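Local coordinates for ribonucleoside triphosphate reductase (Lactobacillus leichmannii, PDB 1L1L), which catalyses the adenosylcobalamin-dependent reduction of ribonucleoside triphosphates to 2'-deoxyribonucleoside triphosphates, at residues I172-I182 / L288-A298; A298-N306 / D329-K337. All blocks are in the same frame, centred on the assembly; numbering follows the deposited sequence.

Contact 1: I172-I182 / L288-A298; sequences ISQIPRVDFAI and LNNKAGGRLTA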
ATOM      1  N   ILE A 172     -19.635   7.055  13.120  1.00 36.59           N
ATOM      2  CA  ILE A 172     -20.675   7.767  12.392  1.00 37.45           C
ATOM      3  C   ILE A 172     -21.657   8.473  13.330  1.00 38.53           C
ATOM      4  O   ILE A 172     -22.128   9.564  13.024  1.00 39.41           O
ATOM      5  CB  ILE A 172     -21.457   6.825  11.450  1.00 37.37           C
ATOM      6  CG1 ILE A 172     -20.506   6.210  10.420  1.00 36.26           C
ATOM      7  CG2 ILE A 172     -22.554   7.598  10.727  1.00 37.15           C
ATOM      8  CD1 ILE A 172     -19.714   7.238   9.644  1.00 35.91           C
ATOM      9  N   SER A 173     -21.942   7.868  14.481  1.00 39.98           N
ATOM     10  CA  SER A 173     -22.881   8.470  15.433  1.00 41.33           C
ATOM     11  C   SER A 173     -22.300   9.744  16.037  1.00 42.32           C
ATOM     12  O   SER A 173     -23.036  10.575  16.571  1.00 42.85           O
ATOM     13  CB  SER A 173     -23.233   7.483  16.557  1.00 41.14           C
ATOM     14  OG  SER A 173     -22.174   7.349  17.496  1.00 40.60           O
ATOM     15  N   GLN A 174     -20.983   9.901  15.942  1.00 42.81           N
ATOM     16  CA  GLN A 174     -20.320  11.080  16.488  1.00 43.14           C
ATOM     17  C   GLN A 174     -20.450  12.287  15.566  1.00 43.26           C
ATOM     18  O   GLN A 174     -20.158  13.410  15.961  1.00 43.77           O
ATOM     19  CB  GLN A 174     -18.842  10.790  16.739  1.00 43.28           C
ATOM     20  CG  GLN A 174     -18.587   9.769  17.826  1.00 43.49           C
ATOM     21  CD  GLN A 174     -17.117   9.668  18.183  1.00 43.56           C
ATOM     22  OE1 GLN A 174     -16.492  10.657  18.564  1.00 42.74           O
ATOM     23  NE2 GLN A 174     -16.554   8.468  18.059  1.00 44.29           N
ATOM     24  N   ILE A 175     -20.887  12.047  14.337  1.00 43.46           N
ATOM     25  CA  ILE A 175     -21.058  13.122  13.369  1.00 44.15           C
ATOM     26  C   ILE A 175     -22.430  13.770  13.572  1.00 45.28           C
ATOM     27  O   ILE A 175     -23.460  13.094  13.508  1.00 45.34           O
ATOM     28  CB  ILE A 175     -20.967  12.592  11.925  1.00 43.59           C
ATOM     29  CG1 ILE A 175     -19.594  11.946  11.692  1.00 42.99           C
ATOM     30  CG2 ILE A 175     -21.196  13.734  10.934  1.00 43.67           C
ATOM     31  CD1 ILE A 175     -19.405  11.422  10.285  1.00 42.40           C
ATOM     32  N   PRO A 176     -22.454  15.092  13.812  1.00 46.21           N
ATOM     33  CA  PRO A 176     -23.670  15.885  14.036  1.00 46.68           C
ATOM     34  C   PRO A 176     -24.652  15.919  12.870  1.00 47.62           C
ATOM     35  O   PRO A 176     -24.325  15.526  11.751  1.00 47.26           O
ATOM     36  CB  PRO A 176     -23.120  17.271  14.362  1.00 47.24           C
ATOM     37  CG  PRO A 176     -21.854  17.318  13.553  1.00 47.33           C
ATOM     38  CD  PRO A 176     -21.261  15.956  13.817  1.00 46.66           C
ATOM     39  N   ARG A 177     -25.866  16.391  13.137  1.00 48.24           N
ATOM     40  CA  ARG A 177     -26.873  16.472  12.092  1.00 49.04           C
ATOM     41  C   ARG A 177     -26.440  17.465  11.019  1.00 48.23           C
ATOM     42  O   ARG A 177     -25.839  18.487  11.323  1.00 47.72           O
ATOM     43  CB  ARG A 177     -28.219  16.905  12.684  1.00 50.37           C
ATOM     44  CG  ARG A 177     -28.123  18.062  13.669  1.00 52.76           C
ATOM     45  CD  ARG A 177     -29.508  18.608  14.031  1.00 54.89           C
ATOM     46  NE  ARG A 177     -29.457  19.551  15.151  1.00 56.29           N
ATOM     47  CZ  ARG A 177     -30.491  20.276  15.578  1.00 57.25           C
ATOM     48  NH1 ARG A 177     -31.671  20.177  14.975  1.00 57.11           N
ATOM     49  NH2 ARG A 177     -30.351  21.092  16.619  1.00 57.20           N
ATOM     50  N   VAL A 178     -26.742  17.157   9.762  1.00 48.41           N
ATOM     51  CA  VAL A 178     -26.401  18.054   8.665  1.00 49.18           C
ATOM     52  C   VAL A 178     -27.330  19.265   8.788  1.00 50.00           C
ATOM     53  O   VAL A 178     -28.470  19.231   8.324  1.00 49.75           O
ATOM     54  CB  VAL A 178     -26.619  17.376   7.287  1.00 49.47           C
ATOM     55  CG1 VAL A 178     -26.205  18.321   6.170  1.00 49.02           C
ATOM     56  CG2 VAL A 178     -25.819  16.074   7.205  1.00 49.23           C
ATOM     57  N   ASP A 179     -26.827  20.326   9.415  1.00 50.34           N
ATOM     58  CA  ASP A 179     -27.589  21.553   9.642  1.00 50.57           C
ATOM     59  C   ASP A 179     -27.992  22.405   8.443  1.00 50.78           C
ATOM     60  O   ASP A 179     -29.089  22.971   8.443  1.00 51.17           O
ATOM     61  CB  ASP A 179     -26.839  22.442  10.634  1.00 50.56           C
ATOM     62  CG  ASP A 179     -26.949  21.946  12.055  1.00 51.03           C
ATOM     63  OD1 ASP A 179     -26.164  22.409  12.908  1.00 51.76           O
ATOM     64  OD2 ASP A 179     -27.829  21.101  12.326  1.00 51.16           O
ATOM     65  N   PHE A 180     -27.129  22.519   7.433  1.00 50.41           N
ATOM     66  CA  PHE A 180     -27.451  23.351   6.274  1.00 50.25           C
ATOM     67  C   PHE A 180     -27.153  22.734   4.919  1.00 49.99           C
ATOM     68  O   PHE A 180     -26.085  22.154   4.710  1.00 50.91           O
ATOM     69  CB  PHE A 180     -26.689  24.681   6.347  1.00 50.34           C
ATOM     70  CG  PHE A 180     -26.629  25.278   7.719  1.00 50.92           C
ATOM     71  CD1 PHE A 180     -27.791  25.672   8.377  1.00 51.23           C
ATOM     72  CD2 PHE A 180     -25.410  25.439   8.361  1.00 50.81           C
ATOM     73  CE1 PHE A 180     -27.735  26.217   9.656  1.00 51.62           C
ATOM     74  CE2 PHE A 180     -25.339  25.984   9.639  1.00 51.51           C
ATOM     75  CZ  PHE A 180     -26.506  26.374  10.290  1.00 51.68           C
ATOM     76  N   ALA A 181     -28.096  22.864   3.994  1.00 49.16           N
ATOM     77  CA  ALA A 181     -27.898  22.370   2.640  1.00 48.99           C
ATOM     78  C   ALA A 181     -27.184  23.528   1.960  1.00 48.98           C
ATOM     79  O   ALA A 181     -27.738  24.621   1.857  1.00 49.66           O
ATOM     80  CB  ALA A 181     -29.222  22.109   1.965  1.00 48.96           C
ATOM     81  N   ILE A 182     -25.959  23.295   1.506  1.00 48.18           N
ATOM     82  CA  ILE A 182     -25.177  24.354   0.880  1.00 47.18           C
ATOM     83  C   ILE A 182     -25.374  24.520  -0.620  1.00 46.33           C
ATOM     84  O   ILE A 182     -25.416  23.548  -1.368  1.00 45.93           O
ATOM     85  CB  ILE A 182     -23.667  24.144   1.143  1.00 47.41           C
ATOM     86  CG1 ILE A 182     -23.404  24.094   2.652  1.00 47.10           C
ATOM     87  CG2 ILE A 182     -22.858  25.257   0.483  1.00 47.36           C
ATOM     88  CD1 ILE A 182     -23.819  25.340   3.408  1.00 47.24           C
ATOM     89  N   LEU A 288     -24.076  15.243   1.117  1.00 39.74           N
ATOM     90  CA  LEU A 288     -24.307  16.014   2.329  1.00 40.40           C
ATOM     91  C   LEU A 288     -25.687  16.688   2.309  1.00 41.04           C
ATOM     92  O   LEU A 288     -26.415  16.631   3.298  1.00 41.03           O
ATOM     93  CB  LEU A 288     -23.213  17.065   2.509  1.00 39.98           C
ATOM     94  CG  LEU A 288     -21.818  16.534   2.861  1.00 39.44           C
ATOM     95  CD1 LEU A 288     -20.782  17.639   2.713  1.00 39.23           C
ATOM     96  CD2 LEU A 288     -21.826  15.995   4.288  1.00 39.52           C
ATOM     97  N   ASN A 289     -26.035  17.319   1.189  1.00 41.42           N
ATOM     98  CA  ASN A 289     -27.331  17.996   1.064  1.00 42.30           C
ATOM     99  C   ASN A 289     -28.492  17.002   1.179  1.00 42.84           C
ATOM    100  O   ASN A 289     -29.471  17.266   1.876  1.00 43.67           O
ATOM    101  CB  ASN A 289     -27.440  18.743  -0.274  1.00 40.39           C
ATOM    102  CG  ASN A 289     -26.630  20.032  -0.303  1.00 40.16           C
ATOM    103  OD1 ASN A 289     -26.167  20.517   0.732  1.00 39.43           O
ATOM    104  ND2 ASN A 289     -26.471  20.602  -1.497  1.00 38.82           N
ATOM    105  N   ASN A 290     -28.375  15.874   0.480  1.00 43.61           N
ATOM    106  CA  ASN A 290     -29.390  14.822   0.481  1.00 44.09           C
ATOM    107  C   ASN A 290     -29.761  14.364   1.891  1.00 43.94           C
ATOM    108  O   ASN A 290     -30.748  13.644   2.077  1.00 43.87           O
ATOM    109  CB  ASN A 290     -28.897  13.624  -0.335  1.00 45.39           C
ATOM    110  CG  ASN A 290     -28.890  13.895  -1.828  1.00 47.56           C
ATOM    111  OD1 ASN A 290     -28.533  14.991  -2.276  1.00 48.53           O
ATOM    112  ND2 ASN A 290     -29.276  12.889  -2.613  1.00 48.43           N
ATOM    113  N   LYS A 291     -28.968  14.775   2.875  1.00 42.67           N
ATOM    114  CA  LYS A 291     -29.213  14.427   4.266  1.00 42.86           C
ATOM    115  C   LYS A 291     -29.351  15.687   5.114  1.00 42.83           C
ATOM    116  O   LYS A 291     -29.224  15.648   6.339  1.00 42.67           O
ATOM    117  CB  LYS A 291     -28.078  13.553   4.814  1.00 43.22           C
ATOM    118  CG  LYS A 291     -28.036  12.146   4.232  1.00 43.51           C
ATOM    119  CD  LYS A 291     -29.371  11.438   4.420  1.00 43.70           C
ATOM    120  CE  LYS A 291     -29.301   9.980   3.991  1.00 44.01           C
ATOM    121  NZ  LYS A 291     -28.494   9.163   4.937  1.00 43.67           N
ATOM    122  N   ALA A 292     -29.608  16.811   4.451  1.00 43.03           N
ATOM    123  CA  ALA A 292     -29.776  18.082   5.141  1.00 43.79           C
ATOM    124  C   ALA A 292     -30.906  17.964   6.169  1.00 44.44           C
ATOM    125  O   ALA A 292     -32.022  17.557   5.833  1.00 44.62           O
ATOM    126  CB  ALA A 292     -30.089  19.176   4.138  1.00 43.95           C
ATOM    127  N   GLY A 293     -30.605  18.313   7.417  1.00 44.56           N
ATOM    128  CA  GLY A 293     -31.600  18.231   8.470  1.00 45.02           C
ATOM    129  C   GLY A 293     -31.635  16.855   9.109  1.00 45.39           C
ATOM    130  O   GLY A 293     -32.295  16.648  10.133  1.00 45.62           O
ATOM    131  N   GLY A 294     -30.914  15.918   8.497  1.00 45.11           N
ATOM    132  CA  GLY A 294     -30.851  14.554   8.998  1.00 44.94           C
ATOM    133  C   GLY A 294     -29.498  14.136   9.559  1.00 44.51           C
ATOM    134  O   GLY A 294     -28.768  14.943  10.144  1.00 45.05           O
ATOM    135  N   ARG A 295     -29.164  12.863   9.377  1.00 43.57           N
ATOM    136  CA  ARG A 295     -27.907  12.321   9.887  1.00 42.87           C
ATOM    137  C   ARG A 295     -27.153  11.531   8.826  1.00 41.38           C
ATOM    138  O   ARG A 295     -27.760  10.869   7.976  1.00 41.51           O
ATOM    139  CB  ARG A 295     -28.195  11.415  11.091  1.00 44.03           C
ATOM    140  CG  ARG A 295     -28.840  12.133  12.263  1.00 45.11           C
ATOM    141  CD  ARG A 295     -27.816  12.929  13.048  1.00 46.87           C
ATOM    142  NE  ARG A 295     -27.072  12.077  13.972  1.00 47.95           N
ATOM    143  CZ  ARG A 295     -26.109  12.514  14.774  1.00 48.41           C
ATOM    144  NH1 ARG A 295     -25.771  13.795  14.760  1.00 48.76           N
ATOM    145  NH2 ARG A 295     -25.490  11.677  15.599  1.00 48.34           N
ATOM    146  N   LEU A 296     -25.825  11.606   8.871  1.00 39.33           N
ATOM    147  CA  LEU A 296     -24.997  10.878   7.916  1.00 38.01           C
ATOM    148  C   LEU A 296     -24.853   9.426   8.365  1.00 37.25           C
ATOM    149  O   LEU A 296     -24.682   9.156   9.558  1.00 37.34           O
ATOM    150  CB  LEU A 296     -23.602  11.519   7.820  1.00 37.28           C
ATOM    151  CG  LEU A 296     -23.525  12.947   7.264  1.00 36.80           C
ATOM    152  CD1 LEU A 296     -22.103  13.480   7.392  1.00 38.25           C
ATOM    153  CD2 LEU A 296     -23.968  12.944   5.809  1.00 36.97           C
ATOM    154  N   THR A 297     -24.935   8.501   7.411  1.00 36.33           N
ATOM    155  CA  THR A 297     -24.787   7.074   7.693  1.00 35.16           C
ATOM    156  C   THR A 297     -23.362   6.661   7.309  1.00 34.68           C
ATOM    157  O   THR A 297     -22.595   7.473   6.789  1.00 33.48           O
ATOM    158  CB  THR A 297     -25.776   6.221   6.870  1.00 36.17           C
ATOM    159  OG1 THR A 297     -25.498   6.374   5.470  1.00 36.63           O
ATOM    160  CG2 THR A 297     -27.227   6.650   7.155  1.00 36.98           C
ATOM    161  N   ALA A 298     -23.017   5.403   7.565  1.00 33.66           N
ATOM    162  CA  ALA A 298     -21.690   4.901   7.231  1.00 32.62           C
ATOM    163  C   ALA A 298     -21.566   4.893   5.721  1.00 31.81           C
ATOM    164  O   ALA A 298     -20.480   5.097   5.177  1.00 32.45           O
ATOM    165  CB  ALA A 298     -21.497   3.491   7.781  1.00 33.32           C
TER
HETATM  166  O   HOH W   1     -24.402  10.299  11.718  1.00 40.41           O
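R295 reaches S173 and I175 because its chain is bent at chi2 (-78°) and chi3 (-81°). V178 has CG1 anti to the backbone N (chi1 -178°), which sends CG1 to L288 O at 3.3 Å and leaves CG2 for L296. The guanidinium of R295 lies among the backbone atoms of 173-177. R295 NH2 gives a weak, bent hydrogen bond to S173 O (2.9 Å). I175 O sits over one face, 2.7 Å from R295 NH1, where no N-H points at it. R177 N lies at the edge, in the guanidinium plane.

Next along, V178 fits over the overlapping turns 289-292 and 291-294. V178 N donates to G294 O (3.0 Å), coming from above the carbonyl plane. G293 N returns a bond to V178 O, modelled so short that its length is doubtful. The side chains of V178 and L296 cross at about a right angle, with V178 CG2 3.9 Å from L296 CG. A181 CB packs on A292 CB at 3.8 Å. Toward the other end, I172 CG1 packs on A298.

At the far end the amide of N289 pairs with the backbone of I182. N289 OD1 accepts from I182 N (2.9 Å), and N289 ND2 donates almost straight to I182 O (3.1 Å). H238 also donates to N289 OD1, and N285 to I182 O, so both oxygens have two partners.

The contact closes an excursion of 105 residues that takes in much of the insertion domain of B12-dependent reductases. Most of the polar links use main-chain atoms of 172-182, so they hold the path of this irregular segment. The carbonyl oxygens of S173 and I175 probably also ease the positive charge of R295.

Contact 2: A298-N306 / D329-K337; sequences AVDAADICN and DDQDFISMK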
ATOM      1  N   ALA A 298     -23.017   5.403   7.565  1.00 33.66           N
ATOM      2  CA  ALA A 298     -21.690   4.901   7.231  1.00 32.62           C
ATOM      3  C   ALA A 298     -21.566   4.893   5.721  1.00 31.81           C
ATOM      4  O   ALA A 298     -20.480   5.097   5.177  1.00 32.45           O
ATOM      5  CB  ALA A 298     -21.497   3.491   7.781  1.00 33.32           C
ATOM      6  N   VAL A 299     -22.686   4.661   5.042  1.00 30.08           N
ATOM      7  CA  VAL A 299     -22.682   4.636   3.593  1.00 30.23           C
ATOM      8  C   VAL A 299     -22.365   6.037   3.066  1.00 30.26           C
ATOM      9  O   VAL A 299     -21.608   6.183   2.106  1.00 29.49           O
ATOM     10  CB  VAL A 299     -24.039   4.158   3.022  1.00 29.37           C
ATOM     11  CG1 VAL A 299     -24.052   4.321   1.514  1.00 29.15           C
ATOM     12  CG2 VAL A 299     -24.266   2.684   3.370  1.00 28.79           C
ATOM     13  N   ASP A 300     -22.941   7.058   3.697  1.00 30.44           N
ATOM     14  CA  ASP A 300     -22.683   8.435   3.281  1.00 30.45           C
ATOM     15  C   ASP A 300     -21.222   8.780   3.557  1.00 29.67           C
ATOM     16  O   ASP A 300     -20.553   9.364   2.713  1.00 30.05           O
ATOM     17  CB  ASP A 300     -23.572   9.416   4.046  1.00 31.40           C
ATOM     18  CG  ASP A 300     -25.046   9.199   3.768  1.00 33.02           C
ATOM     19  OD1 ASP A 300     -25.399   8.984   2.587  1.00 32.35           O
ATOM     20  OD2 ASP A 300     -25.836   9.249   4.734  1.00 34.86           O
ATOM     21  N   ALA A 301     -20.744   8.428   4.745  1.00 28.75           N
ATOM     22  CA  ALA A 301     -19.356   8.710   5.114  1.00 29.18           C
ATOM     23  C   ALA A 301     -18.384   8.006   4.155  1.00 29.06           C
ATOM     24  O   ALA A 301     -17.399   8.608   3.704  1.00 29.45           O
ATOM     25  CB  ALA A 301     -19.097   8.271   6.540  1.00 28.03           C
ATOM     26  N   ALA A 302     -18.660   6.737   3.855  1.00 27.41           N
ATOM     27  CA  ALA A 302     -17.820   5.971   2.938  1.00 27.57           C
ATOM     28  C   ALA A 302     -17.941   6.513   1.513  1.00 27.76           C
ATOM     29  O   ALA A 302     -16.967   6.529   0.768  1.00 26.53           O
ATOM     30  CB  ALA A 302     -18.199   4.480   2.975  1.00 27.02           C
ATOM     31  N   ASP A 303     -19.139   6.946   1.115  1.00 27.17           N
ATOM     32  CA  ASP A 303     -19.302   7.499  -0.232  1.00 26.90           C
ATOM     33  C   ASP A 303     -18.427   8.753  -0.407  1.00 26.26           C
ATOM     34  O   ASP A 303     -17.802   8.941  -1.444  1.00 26.60           O
ATOM     35  CB  ASP A 303     -20.769   7.877  -0.509  1.00 28.46           C
ATOM     36  CG  ASP A 303     -21.590   6.720  -1.076  1.00 30.48           C
ATOM     37  OD1 ASP A 303     -21.005   5.833  -1.740  1.00 30.74           O
ATOM     38  OD2 ASP A 303     -22.835   6.719  -0.878  1.00 31.40           O
ATOM     39  N   ILE A 304     -18.396   9.615   0.601  1.00 26.17           N
ATOM     40  CA  ILE A 304     -17.595  10.825   0.508  1.00 26.83           C
ATOM     41  C   ILE A 304     -16.121  10.425   0.360  1.00 26.42           C
ATOM     42  O   ILE A 304     -15.426  10.940  -0.509  1.00 26.08           O
ATOM     43  CB  ILE A 304     -17.805  11.720   1.746  1.00 27.01           C
ATOM     44  CG1 ILE A 304     -19.202  12.369   1.677  1.00 26.55           C
ATOM     45  CG2 ILE A 304     -16.742  12.804   1.816  1.00 28.02           C
ATOM     46  CD1 ILE A 304     -19.583  13.133   2.934  1.00 25.64           C
ATOM     47  N   CYS A 305     -15.660   9.491   1.190  1.00 25.63           N
ATOM     48  CA  CYS A 305     -14.268   9.026   1.105  1.00 25.07           C
ATOM     49  C   CYS A 305     -13.986   8.438  -0.269  1.00 25.28           C
ATOM     50  O   CYS A 305     -12.912   8.653  -0.844  1.00 24.08           O
ATOM     51  CB  CYS A 305     -13.980   7.975   2.170  1.00 24.06           C
ATOM     52  SG  CYS A 305     -13.909   8.640   3.814  1.00 26.66           S
ATOM     53  N   ASN A 306     -14.953   7.698  -0.804  1.00 23.87           N
ATOM     54  CA  ASN A 306     -14.808   7.098  -2.117  1.00 24.12           C
ATOM     55  C   ASN A 306     -14.732   8.153  -3.209  1.00 23.35           C
ATOM     56  O   ASN A 306     -13.950   8.014  -4.149  1.00 23.02           O
ATOM     57  CB  ASN A 306     -15.982   6.163  -2.430  1.00 24.60           C
ATOM     58  CG  ASN A 306     -16.004   4.912  -1.555  1.00 27.54           C
ATOM     59  OD1 ASN A 306     -16.873   4.047  -1.732  1.00 27.77           O
ATOM     60  ND2 ASN A 306     -15.054   4.805  -0.606  1.00 25.51           N
ATOM     61  N   ASP A 329     -22.832  -5.374  11.826  1.00 33.08           N
ATOM     62  CA  ASP A 329     -24.294  -5.420  11.812  1.00 35.13           C
ATOM     63  C   ASP A 329     -24.877  -4.302  10.942  1.00 35.75           C
ATOM     64  O   ASP A 329     -26.101  -4.150  10.845  1.00 35.34           O
ATOM     65  CB  ASP A 329     -24.854  -5.297  13.232  1.00 37.43           C
ATOM     66  CG  ASP A 329     -24.471  -3.994  13.897  1.00 40.30           C
ATOM     67  OD1 ASP A 329     -24.374  -2.969  13.187  1.00 42.22           O
ATOM     68  OD2 ASP A 329     -24.283  -3.991  15.136  1.00 42.93           O
ATOM     69  N   ASP A 330     -24.008  -3.506  10.323  1.00 34.65           N
ATOM     70  CA  ASP A 330     -24.465  -2.422   9.461  1.00 33.45           C
ATOM     71  C   ASP A 330     -24.712  -2.978   8.065  1.00 33.21           C
ATOM     72  O   ASP A 330     -23.840  -2.937   7.189  1.00 32.81           O
ATOM     73  CB  ASP A 330     -23.419  -1.302   9.423  1.00 34.22           C
ATOM     74  CG  ASP A 330     -23.896  -0.077   8.660  1.00 34.01           C
ATOM     75  OD1 ASP A 330     -23.371   1.021   8.939  1.00 32.83           O
ATOM     76  OD2 ASP A 330     -24.782  -0.207   7.776  1.00 34.54           O
ATOM     77  N   GLN A 331     -25.909  -3.502   7.847  1.00 31.77           N
ATOM     78  CA  GLN A 331     -26.225  -4.084   6.556  1.00 31.28           C
ATOM     79  C   GLN A 331     -26.168  -3.128   5.373  1.00 29.39           C
ATOM     80  O   GLN A 331     -25.885  -3.556   4.256  1.00 28.94           O
ATOM     81  CB  GLN A 331     -27.598  -4.763   6.592  1.00 33.18           C
ATOM     82  CG  GLN A 331     -27.647  -5.992   7.488  1.00 37.34           C
ATOM     83  CD  GLN A 331     -26.448  -6.910   7.286  1.00 39.07           C
ATOM     84  OE1 GLN A 331     -26.165  -7.341   6.164  1.00 41.41           O
ATOM     85  NE2 GLN A 331     -25.736  -7.211   8.376  1.00 40.19           N
ATOM     86  N   ASP A 332     -26.443  -1.848   5.602  1.00 28.67           N
ATOM     87  CA  ASP A 332     -26.407  -0.883   4.506  1.00 28.71           C
ATOM     88  C   ASP A 332     -24.961  -0.742   4.001  1.00 28.12           C
ATOM     89  O   ASP A 332     -24.693  -0.728   2.795  1.00 27.12           O
ATOM     90  CB  ASP A 332     -26.929   0.480   4.973  1.00 31.18           C
ATOM     91  CG  ASP A 332     -28.433   0.469   5.256  1.00 34.91           C
ATOM     92  OD1 ASP A 332     -29.186  -0.145   4.459  1.00 35.35           O
ATOM     93  OD2 ASP A 332     -28.853   1.088   6.259  1.00 36.89           O
ATOM     94  N   PHE A 333     -24.038  -0.638   4.939  1.00 26.92           N
ATOM     95  CA  PHE A 333     -22.635  -0.508   4.585  1.00 26.78           C
ATOM     96  C   PHE A 333     -22.174  -1.790   3.892  1.00 26.09           C
ATOM     97  O   PHE A 333     -21.646  -1.754   2.789  1.00 25.92           O
ATOM     98  CB  PHE A 333     -21.808  -0.251   5.838  1.00 26.78           C
ATOM     99  CG  PHE A 333     -20.321  -0.334   5.603  1.00 26.84           C
ATOM    100  CD1 PHE A 333     -19.669   0.636   4.855  1.00 26.44           C
ATOM    101  CD2 PHE A 333     -19.590  -1.407   6.104  1.00 26.29           C
ATOM    102  CE1 PHE A 333     -18.288   0.539   4.599  1.00 27.27           C
ATOM    103  CE2 PHE A 333     -18.200  -1.515   5.854  1.00 26.47           C
ATOM    104  CZ  PHE A 333     -17.565  -0.544   5.104  1.00 26.70           C
ATOM    105  N   ILE A 334     -22.412  -2.937   4.521  1.00 26.47           N
ATOM    106  CA  ILE A 334     -21.993  -4.197   3.931  1.00 25.34           C
ATOM    107  C   ILE A 334     -22.483  -4.393   2.496  1.00 25.94           C
ATOM    108  O   ILE A 334     -21.778  -4.994   1.683  1.00 25.81           O
ATOM    109  CB  ILE A 334     -22.434  -5.391   4.823  1.00 25.74           C
ATOM    110  CG1 ILE A 334     -21.797  -5.239   6.209  1.00 24.62           C
ATOM    111  CG2 ILE A 334     -22.024  -6.716   4.187  1.00 24.72           C
ATOM    112  CD1 ILE A 334     -22.228  -6.268   7.226  1.00 26.88           C
ATOM    113  N   SER A 335     -23.670  -3.872   2.168  1.00 25.51           N
ATOM    114  CA  SER A 335     -24.214  -4.034   0.822  1.00 26.87           C
ATOM    115  C   SER A 335     -23.965  -2.870  -0.126  1.00 26.64           C
ATOM    116  O   SER A 335     -24.332  -2.950  -1.295  1.00 27.88           O
ATOM    117  CB  SER A 335     -25.737  -4.277   0.882  1.00 27.85           C
ATOM    118  OG  SER A 335     -26.030  -5.452   1.620  1.00 30.74           O
ATOM    119  N   MET A 336     -23.322  -1.806   0.346  1.00 27.52           N
ATOM    120  CA  MET A 336     -23.131  -0.650  -0.524  1.00 26.50           C
ATOM    121  C   MET A 336     -22.440  -0.884  -1.862  1.00 27.38           C
ATOM    122  O   MET A 336     -22.845  -0.296  -2.870  1.00 27.47           O
ATOM    123  CB  MET A 336     -22.456   0.486   0.243  1.00 28.06           C
ATOM    124  CG  MET A 336     -20.953   0.350   0.476  1.00 27.66           C
ATOM    125  SD  MET A 336     -20.403   1.801   1.382  1.00 26.28           S
ATOM    126  CE  MET A 336     -20.177   2.988   0.039  1.00 28.50           C
ATOM    127  N   LYS A 337     -21.428  -1.752  -1.911  1.00 26.63           N
ATOM    128  CA  LYS A 337     -20.739  -1.998  -3.174  1.00 27.83           C
ATOM    129  C   LYS A 337     -21.482  -2.923  -4.135  1.00 28.40           C
ATOM    130  O   LYS A 337     -21.033  -3.151  -5.257  1.00 28.51           O
ATOM    131  CB  LYS A 337     -19.319  -2.549  -2.930  1.00 27.37           C
ATOM    132  CG  LYS A 337     -18.329  -1.519  -2.396  1.00 28.16           C
ATOM    133  CD  LYS A 337     -16.916  -2.103  -2.263  1.00 27.05           C
ATOM    134  CE  LYS A 337     -16.361  -2.590  -3.593  1.00 28.62           C
ATOM    135  NZ  LYS A 337     -14.922  -2.990  -3.490  1.00 29.13           N
TER
HETATM  136  O   HOH W   2     -24.729   3.410   8.805  1.00 42.73           O
HETATM  137  O   HOH W   3     -25.148   2.600   6.292  1.00 43.63           O
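M336 meets A302 and D303 with the end of its side chain. M336 SD lies 3.8 Å from A302 CB. The bend at chi3 (-83°) turns M336 CE along the helix 298-306, to 3.5 Å from D303 OD1. D303 and M336 run past each other in opposite directions. N306 OD1 comes toward the same methyl group from the other end.

V299 fills the next place. V299 CG2 rests on the backbone of the short helix 331-335, 3.5 Å from D332 O, and also touches D332 CB. The ring of F333 turns an edge to A302, with F333 CE1 4.3 Å from A302 CB. A298 CB lies against F333 CB.

The axes of the two helical segments pass 9.2 Å apart at 32°, so they run roughly parallel. Helix 331-335 belongs to the crossover between the neighbouring parallel strands 322-327 and 350-356. This is beta-alpha-beta topology, in keeping with the alpha-beta barrel of the enzyme. Helix 298-313 precedes the first of these strands in the chain.

No direct hydrogen bond spans the two segments; water does the polar bridging. One water accepts from A298 N (2.9 Å) and donates to D330 OD1 (2.8 Å). A second joins D330 OD2 to V299 N, weakly on the V299 side.

D330 is itself fixed as the N-cap of helix 331-335. D330 OD2 accepts from F333 N at 3.0 Å, from 59° out of the carboxylate plane. R169 adds a weak, long ion pair to D330 OD2. Farther out, D303 OD1 is held by H346 and by a salt bridge to R347. R347 also donates to M336 O, so one arginine ties both segments to helix 340-347.

Contacts 1 and 2 share A298 and follow each other along the chain. Contact 1 lies nearer the surface, is partly buried, and joins two mostly irregular segments. Contact 2 is buried, lies closer to the centre of the chain, and packs helix 298-306 against segment 329-337, which carries helix 331-335. Their chemistry differs accordingly: contact 1 adds direct hydrogen bonds to backbone atoms to its apolar packing, while contact 2 has apolar packing and bridging water but no direct hydrogen bond. The two also touch. K291 of contact 1 makes a salt bridge to D300, which also accepts from T297 N. I172 packs on A301, and L288 on I304, so helix 298-313 takes part in both.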